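Long-range contact in alpha,alpha-trehalose-phosphate synthase (UDP-forming) (Burkholderia multivorans, PDB 5UOF), which belongs to glycosyltransferase family 20, whose members are built of two Rossmann-like domains in the GT-B arrangement: residues G31-T43 against L450-R462. Sequence-based numbering, arbitrary orientation.
Sequences GLAVGVMDALQET and LSVWRDTFVADLR. With EDO (1,2-ethanediol), chain Q; EDO (1,2-ethanediol), chain K.
R454 donates from NH1 to the carbonyl O of G35 (3.1 Å), a nearly straight bond, 170° at the hydrogen, that lies in the guanidinium plane but approaches the carbonyl from above its own plane. The helix 32-43 is kinked where the backbone N of 38 and 39 bonds to no earlier turn, which leaves this oxygen for an arginine. Extended chi1 and chi2 torsions carry CD of R454 against A39 CB (3.9 Å), and a bend at chi3 (71°) then turns the guanidinium back to G35 O.

The charged partner sits differently. D38 OD2 lies over one face of the guanidinium, 3.6 Å from R454 NH2, with no N-H aimed at it, so this salt bridge is electrostatic; a water joins the two groups, weakly on the arginine side. NH2 also bonds Y238 OH, and D455 extends the network through a long pair with NE.

Apolar contacts fill the N-terminal half. The missing side chain of G35 makes room for W453, whose CZ3 comes edge-on to the G35 carbonyl O (3.8 Å) where any CB would collide with the ring. L450 CD2 packs on G35 CA and on V34 CG1, and L32 CD1 meets W453 CH2 at 3.8 Å. At the far end R462 brings NH2 to T43 CG2 (3.5 Å), and a 1,2-ethanediol bridges E42 OE1 and D455 OD1.

The helices cross at -47°, tying the chain's last long helix to the first helix of the N-terminal Rossmann-like domain, as GT-B folds do. With one direct hydrogen bond among mostly apolar contacts, their union relies on close packing at glycine and on the multiply held R454.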
ATOM      1  N   GLY A  31       6.028  26.907  -9.217  1.00 38.73           N
ATOM      2  CA  GLY A  31       6.221  26.159 -10.441  1.00 31.68           C
ATOM      3  C   GLY A  31       7.662  25.705 -10.609  1.00 31.02           C
ATOM      4  O   GLY A  31       8.570  26.103  -9.878  1.00 28.06           O
ATOM      5  N   LEU A  32       7.857  24.845 -11.609  1.00 25.07           N
ATOM      6  CA  LEU A  32       9.196  24.332 -11.868  1.00 25.53           C
ATOM      7  C   LEU A  32      10.126  25.435 -12.349  1.00 24.74           C
ATOM      8  O   LEU A  32      11.330  25.398 -12.067  1.00 25.67           O
ATOM      9  CB  LEU A  32       9.131  23.194 -12.890  1.00 24.06           C
ATOM     10  CG  LEU A  32      10.446  22.470 -13.186  1.00 27.43           C
ATOM     11  CD1 LEU A  32      10.941  21.705 -11.970  1.00 24.27           C
ATOM     12  CD2 LEU A  32      10.282  21.526 -14.366  1.00 24.51           C
ATOM     13  N   ALA A  33       9.581  26.437 -13.044  1.00 24.28           N
ATOM     14  CA  ALA A  33      10.408  27.500 -13.605  1.00 24.83           C
ATOM     15  C   ALA A  33      11.220  28.204 -12.522  1.00 29.37           C
ATOM     16  O   ALA A  33      12.417  28.457 -12.698  1.00 30.24           O
ATOM     17  CB  ALA A  33       9.532  28.502 -14.360  1.00 30.08           C
ATOM     18  N   VAL A  34      10.589  28.539 -11.393  1.00 24.77           N
ATOM     19  CA  VAL A  34      11.341  29.239 -10.356  1.00 26.54           C
ATOM     20  C   VAL A  34      12.400  28.316  -9.757  1.00 22.20           C
ATOM     21  O   VAL A  34      13.467  28.779  -9.328  1.00 29.93           O
ATOM     22  CB  VAL A  34      10.393  29.818  -9.285  1.00 30.60           C
ATOM     23  CG1 VAL A  34       9.666  28.717  -8.556  1.00 31.35           C
ATOM     24  CG2 VAL A  34      11.158  30.689  -8.302  1.00 34.58           C
ATOM     25  N   GLY A  35      12.157  27.003  -9.768  1.00 23.40           N
ATOM     26  CA  GLY A  35      13.154  26.070  -9.269  1.00 22.67           C
ATOM     27  C   GLY A  35      14.391  25.947 -10.142  1.00 24.51           C
ATOM     28  O   GLY A  35      15.495  25.769  -9.626  1.00 28.55           O
ATOM     29  N   VAL A  36      14.242  26.050 -11.460  1.00 25.75           N
ATOM     30  CA  VAL A  36      15.357  25.750 -12.358  1.00 23.31           C
ATOM     31  C   VAL A  36      15.878  26.946 -13.131  1.00 27.70           C
ATOM     32  O   VAL A  36      16.916  26.813 -13.800  1.00 23.02           O
ATOM     33  CB  VAL A  36      14.994  24.631 -13.354  1.00 20.71           C
ATOM     34  CG1 VAL A  36      14.590  23.349 -12.610  1.00 19.74           C
ATOM     35  CG2 VAL A  36      13.909  25.111 -14.305  1.00 21.20           C
ATOM     36  N   MET A  37      15.201  28.093 -13.106  1.00 27.71           N
ATOM     37  CA  MET A  37      15.565  29.129 -14.073  1.00 24.90           C
ATOM     38  C   MET A  37      16.957  29.687 -13.799  1.00 25.94           C
ATOM     39  O   MET A  37      17.724  29.938 -14.741  1.00 26.96           O
ATOM     40  CB  MET A  37      14.521  30.242 -14.087  1.00 30.49           C
ATOM     41  CG  MET A  37      14.719  31.252 -15.213  1.00 44.40           C
ATOM     42  SD  MET A  37      14.776  30.496 -16.857  1.00 46.13           S
ATOM     43  CE  MET A  37      13.130  29.804 -17.002  1.00 34.78           C
ATOM     44  N   ASP A  38      17.312  29.873 -12.521  1.00 26.71           N
ATOM     45  CA  ASP A  38      18.638  30.393 -12.194  1.00 29.28           C
ATOM     46  C   ASP A  38      19.739  29.501 -12.754  1.00 29.19           C
ATOM     47  O   ASP A  38      20.776  29.997 -13.214  1.00 30.32           O
ATOM     48  CB  ASP A  38      18.797  30.540 -10.682  1.00 34.03           C
ATOM     49  CG  ASP A  38      18.212  31.836 -10.151  1.00 56.62           C
ATOM     50  OD1 ASP A  38      17.643  32.610 -10.951  1.00 64.63           O
ATOM     51  OD2 ASP A  38      18.328  32.084  -8.931  1.00 63.52           O
ATOM     52  N   ALA A  39      19.538  28.178 -12.713  1.00 27.34           N
ATOM     53  CA  ALA A  39      20.531  27.256 -13.253  1.00 30.09           C
ATOM     54  C   ALA A  39      20.547  27.288 -14.776  1.00 29.20           C
ATOM     55  O   ALA A  39      21.617  27.215 -15.396  1.00 25.60           O
ATOM     56  CB  ALA A  39      20.260  25.840 -12.747  1.00 22.72           C
ATOM     57  N   LEU A  40      19.375  27.382 -15.407  1.00 24.80           N
ATOM     58  CA  LEU A  40      19.353  27.509 -16.866  1.00 25.63           C
ATOM     59  C   LEU A  40      20.025  28.801 -17.314  1.00 31.49           C
ATOM     60  O   LEU A  40      20.808  28.806 -18.274  1.00 30.52           O
ATOM     61  CB  LEU A  40      17.921  27.444 -17.392  1.00 28.56           C
ATOM     62  CG  LEU A  40      17.232  26.078 -17.295  1.00 25.76           C
ATOM     63  CD1 LEU A  40      15.751  26.224 -17.583  1.00 28.35           C
ATOM     64  CD2 LEU A  40      17.873  25.079 -18.259  1.00 26.07           C
ATOM     65  N   GLN A  41      19.726  29.912 -16.627  1.00 28.04           N
ATOM     66  CA  GLN A  41      20.328  31.194 -16.989  1.00 38.18           C
ATOM     67  C   GLN A  41      21.838  31.164 -16.797  1.00 36.78           C
ATOM     68  O   GLN A  41      22.593  31.662 -17.638  1.00 36.50           O
ATOM     69  CB  GLN A  41      19.718  32.320 -16.156  1.00 39.33           C
ATOM     70  CG  GLN A  41      18.300  32.706 -16.518  1.00 45.87           C
ATOM     71  CD  GLN A  41      17.688  33.651 -15.488  1.00 59.37           C
ATOM     72  OE1 GLN A  41      16.629  34.241 -15.714  1.00 62.29           O
ATOM     73  NE2 GLN A  41      18.358  33.794 -14.347  1.00 62.15           N
ATOM     74  N   GLU A  42      22.292  30.586 -15.686  1.00 29.34           N
ATOM     75  CA  GLU A  42      23.714  30.577 -15.361  1.00 29.90           C
ATOM     76  C   GLU A  42      24.518  29.759 -16.369  1.00 30.74           C
ATOM     77  O   GLU A  42      25.641  30.139 -16.729  1.00 31.24           O
ATOM     78  CB  GLU A  42      23.894  30.034 -13.947  1.00 38.73           C
ATOM     79  CG  GLU A  42      25.312  29.797 -13.501  1.00 48.04           C
ATOM     80  CD  GLU A  42      25.360  29.155 -12.127  1.00 61.94           C
ATOM     81  OE1 GLU A  42      24.309  29.130 -11.451  1.00 67.51           O
ATOM     82  OE2 GLU A  42      26.437  28.670 -11.722  1.00 67.85           O
ATOM     83  N   THR A  43      23.960  28.636 -16.838  1.00 28.83           N
ATOM     84  CA  THR A  43      24.659  27.722 -17.739  1.00 28.87           C
ATOM     85  C   THR A  43      24.340  27.945 -19.212  1.00 36.51           C
ATOM     86  O   THR A  43      24.873  27.216 -20.053  1.00 29.90           O
ATOM     87  CB  THR A  43      24.338  26.265 -17.379  1.00 27.68           C
ATOM     88  OG1 THR A  43      22.957  25.993 -17.655  1.00 26.33           O
ATOM     89  CG2 THR A  43      24.624  26.001 -15.906  1.00 28.70           C
ATOM     90  N   LEU A 450      14.466  26.803  -1.637  1.00 12.68           N
ATOM     91  CA  LEU A 450      14.402  26.198  -2.966  1.00 18.31           C
ATOM     92  C   LEU A 450      15.771  26.138  -3.642  1.00 22.84           C
ATOM     93  O   LEU A 450      16.011  25.257  -4.483  1.00 16.54           O
ATOM     94  CB  LEU A 450      13.406  26.971  -3.831  1.00 17.18           C
ATOM     95  CG  LEU A 450      13.147  26.492  -5.263  1.00 16.49           C
ATOM     96  CD1 LEU A 450      12.784  25.000  -5.281  1.00 16.55           C
ATOM     97  CD2 LEU A 450      12.000  27.302  -5.867  1.00 17.28           C
ATOM     98  N   SER A 451      16.686  27.056  -3.295  1.00 18.60           N
ATOM     99  CA  SER A 451      18.003  27.017  -3.917  0.67 16.88           C
ATOM    100  C   SER A 451      18.800  25.788  -3.498  1.00 17.85           C
ATOM    101  O   SER A 451      19.699  25.367  -4.234  1.00 21.34           O
ATOM    102  CB  SER A 451      18.794  28.288  -3.589  0.67 19.61           C
ATOM    103  OG  SER A 451      19.323  28.234  -2.278  0.67 22.93           O
ATOM    104  N   VAL A 452      18.488  25.191  -2.343  1.00 18.13           N
ATOM    105  CA  VAL A 452      19.208  23.994  -1.917  1.00 18.63           C
ATOM    106  C   VAL A 452      18.909  22.832  -2.860  1.00 17.52           C
ATOM    107  O   VAL A 452      19.821  22.129  -3.303  1.00 16.26           O
ATOM    108  CB  VAL A 452      18.874  23.653  -0.453  1.00 17.51           C
ATOM    109  CG1 VAL A 452      19.598  22.374  -0.017  1.00 18.73           C
ATOM    110  CG2 VAL A 452      19.261  24.837   0.450  1.00 16.34           C
ATOM    111  N   TRP A 453      17.633  22.626  -3.194  1.00 15.80           N
ATOM    112  CA  TRP A 453      17.262  21.607  -4.178  1.00 16.30           C
ATOM    113  C   TRP A 453      18.015  21.806  -5.482  1.00 19.13           C
ATOM    114  O   TRP A 453      18.677  20.893  -5.991  1.00 17.18           O
ATOM    115  CB  TRP A 453      15.751  21.668  -4.414  1.00 14.61           C
ATOM    116  CG  TRP A 453      15.189  20.765  -5.471  1.00 12.85           C
ATOM    117  CD1 TRP A 453      14.970  19.418  -5.376  1.00 15.54           C
ATOM    118  CD2 TRP A 453      14.691  21.162  -6.758  1.00 18.29           C
ATOM    119  NE1 TRP A 453      14.401  18.947  -6.540  1.00 15.88           N
ATOM    120  CE2 TRP A 453      14.196  20.002  -7.390  1.00 15.82           C
ATOM    121  CE3 TRP A 453      14.612  22.386  -7.433  1.00 17.87           C
ATOM    122  CZ2 TRP A 453      13.646  20.027  -8.666  1.00 17.77           C
ATOM    123  CZ3 TRP A 453      14.059  22.409  -8.695  1.00 19.65           C
ATOM    124  CH2 TRP A 453      13.588  21.237  -9.304  1.00 20.06           C
ATOM    125  N   ARG A 454      17.926  23.012  -6.033  1.00 17.86           N
ATOM    126  CA  ARG A 454      18.558  23.296  -7.309  1.00 19.85           C
ATOM    127  C   ARG A 454      20.069  23.103  -7.234  1.00 22.42           C
ATOM    128  O   ARG A 454      20.666  22.397  -8.060  1.00 19.57           O
ATOM    129  CB  ARG A 454      18.209  24.722  -7.727  1.00 23.96           C
ATOM    130  CG  ARG A 454      19.080  25.246  -8.830  1.00 22.23           C
ATOM    131  CD  ARG A 454      18.604  26.610  -9.302  1.00 28.61           C
ATOM    132  NE  ARG A 454      18.854  27.671  -8.337  1.00 36.49           N
ATOM    133  CZ  ARG A 454      17.905  28.291  -7.642  1.00 35.43           C
ATOM    134  NH1 ARG A 454      16.628  27.956  -7.792  1.00 29.73           N
ATOM    135  NH2 ARG A 454      18.238  29.248  -6.793  1.00 39.60           N
ATOM    136  N   ASP A 455      20.704  23.723  -6.240  1.00 18.08           N
ATOM    137  CA  ASP A 455      22.162  23.764  -6.192  1.00 23.18           C
ATOM    138  C   ASP A 455      22.759  22.395  -5.898  1.00 21.27           C
ATOM    139  O   ASP A 455      23.779  22.024  -6.495  1.00 22.53           O
ATOM    140  CB  ASP A 455      22.627  24.771  -5.143  1.00 21.18           C
ATOM    141  CG  ASP A 455      22.409  26.207  -5.575  1.00 24.38           C
ATOM    142  OD1 ASP A 455      22.275  26.459  -6.794  1.00 27.40           O
ATOM    143  OD2 ASP A 455      22.373  27.080  -4.689  1.00 28.22           O
ATOM    144  N   THR A 456      22.154  21.628  -4.980  1.00 20.78           N
ATOM    145  CA  THR A 456      22.729  20.331  -4.631  0.78 17.97           C
ATOM    146  C   THR A 456      22.524  19.318  -5.751  1.00 16.55           C
ATOM    147  O   THR A 456      23.406  18.497  -6.023  1.00 17.21           O
ATOM    148  CB  THR A 456      22.139  19.823  -3.315  0.78 18.13           C
ATOM    149  OG1 THR A 456      20.720  19.728  -3.431  0.78 22.01           O
ATOM    150  CG2 THR A 456      22.472  20.792  -2.181  0.78 15.34           C
ATOM    151  N   PHE A 457      21.368  19.365  -6.425  1.00 17.15           N
ATOM    152  CA  PHE A 457      21.159  18.416  -7.514  1.00 17.95           C
ATOM    153  C   PHE A 457      22.104  18.720  -8.671  1.00 23.55           C
ATOM    154  O   PHE A 457      22.762  17.818  -9.200  1.00 20.64           O
ATOM    155  CB  PHE A 457      19.704  18.422  -7.986  1.00 15.98           C
ATOM    156  CG  PHE A 457      19.344  17.210  -8.808  1.00 18.49           C
ATOM    157  CD1 PHE A 457      19.715  17.117 -10.141  1.00 17.06           C
ATOM    158  CD2 PHE A 457      18.658  16.151  -8.237  1.00 16.34           C
ATOM    159  CE1 PHE A 457      19.402  15.992 -10.894  1.00 17.39           C
ATOM    160  CE2 PHE A 457      18.336  15.025  -8.978  1.00 17.52           C
ATOM    161  CZ  PHE A 457      18.711  14.940 -10.316  1.00 17.13           C
ATOM    162  N   VAL A 458      22.217  19.995  -9.050  1.00 17.68           N
ATOM    163  CA  VAL A 458      23.124  20.356 -10.140  1.00 19.20           C
ATOM    164  C   VAL A 458      24.565  20.011  -9.774  1.00 21.16           C
ATOM    165  O   VAL A 458      25.337  19.536 -10.616  1.00 20.40           O
ATOM    166  CB  VAL A 458      22.959  21.844 -10.501  1.00 22.21           C
ATOM    167  CG1 VAL A 458      24.078  22.292 -11.452  1.00 24.86           C
ATOM    168  CG2 VAL A 458      21.592  22.082 -11.130  1.00 23.79           C
ATOM    169  N   ALA A 459      24.944  20.221  -8.508  1.00 22.88           N
ATOM    170  CA  ALA A 459      26.293  19.869  -8.071  1.00 23.94           C
ATOM    171  C   ALA A 459      26.546  18.373  -8.190  1.00 21.14           C
ATOM    172  O   ALA A 459      27.655  17.948  -8.533  1.00 20.90           O
ATOM    173  CB  ALA A 459      26.526  20.328  -6.633  1.00 23.65           C
ATOM    174  N   ASP A 460      25.536  17.551  -7.901  1.00 20.21           N
ATOM    175  CA  ASP A 460      25.729  16.112  -8.038  1.00 19.65           C
ATOM    176  C   ASP A 460      25.870  15.709  -9.502  1.00 20.43           C
ATOM    177  O   ASP A 460      26.651  14.810  -9.821  1.00 21.21           O
ATOM    178  CB  ASP A 460      24.591  15.355  -7.354  1.00 21.53           C
ATOM    179  CG  ASP A 460      24.698  15.396  -5.828  1.00 27.18           C
ATOM    180  OD1 ASP A 460      25.749  15.848  -5.321  1.00 27.02           O
ATOM    181  OD2 ASP A 460      23.739  14.989  -5.134  1.00 24.74           O
ATOM    182  N   LEU A 461      25.141  16.370 -10.408  1.00 20.31           N
ATOM    183  CA  LEU A 461      25.363  16.134 -11.835  1.00 22.28           C
ATOM    184  C   LEU A 461      26.778  16.522 -12.237  1.00 25.75           C
ATOM    185  O   LEU A 461      27.446  15.802 -12.990  1.00 24.85           O
ATOM    186  CB  LEU A 461      24.348  16.916 -12.666  1.00 21.48           C
ATOM    187  CG  LEU A 461      22.930  16.362 -12.732  1.00 25.71           C
ATOM    188  CD1 LEU A 461      22.023  17.353 -13.422  1.00 24.02           C
ATOM    189  CD2 LEU A 461      22.928  15.021 -13.461  1.00 25.24           C
ATOM    190  N   ARG A 462      27.255  17.665 -11.744  1.00 22.19           N
ATOM    191  CA  ARG A 462      28.616  18.069 -12.066  1.00 23.24           C
ATOM    192  C   ARG A 462      29.634  17.095 -11.492  1.00 25.28           C
ATOM    193  O   ARG A 462      30.689  16.876 -12.099  1.00 27.19           O
ATOM    194  CB  ARG A 462      28.864  19.493 -11.567  1.00 23.05           C
ATOM    195  CG  ARG A 462      28.090  20.519 -12.358  1.00 24.44           C
ATOM    196  CD  ARG A 462      28.216  21.925 -11.796  1.00 29.97           C
ATOM    197  NE  ARG A 462      27.557  22.891 -12.672  1.00 34.79           N
ATOM    198  CZ  ARG A 462      27.088  24.071 -12.275  1.00 32.08           C
ATOM    199  NH1 ARG A 462      27.193  24.442 -11.005  1.00 30.12           N
ATOM    200  NH2 ARG A 462      26.502  24.877 -13.149  1.00 31.68           N
TER
HETATM  201  C1  EDO Q 515      24.084  26.214  -9.960  1.00 60.44           C
HETATM  202  O1  EDO Q 515      24.188  25.759  -8.606  1.00 53.50           O
HETATM  203  C2  EDO Q 515      22.634  26.533 -10.293  1.00 62.82           C
HETATM  204  O2  EDO Q 515      22.308  27.892  -9.960  1.00 63.28           O
HETATM  205  C1  EDO K 509      10.097  23.990  -8.031  1.00 47.45           C
HETATM  206  O1  EDO K 509       8.935  24.487  -7.358  1.00 48.94           O
HETATM  207  C2  EDO K 509       9.856  22.537  -8.423  1.00 46.87           C
HETATM  208  O2  EDO K 509       8.511  22.376  -8.901  1.00 47.02           O
HETATM  209  O   HOH W   1      19.901  31.581  -6.200  0.59 34.21           O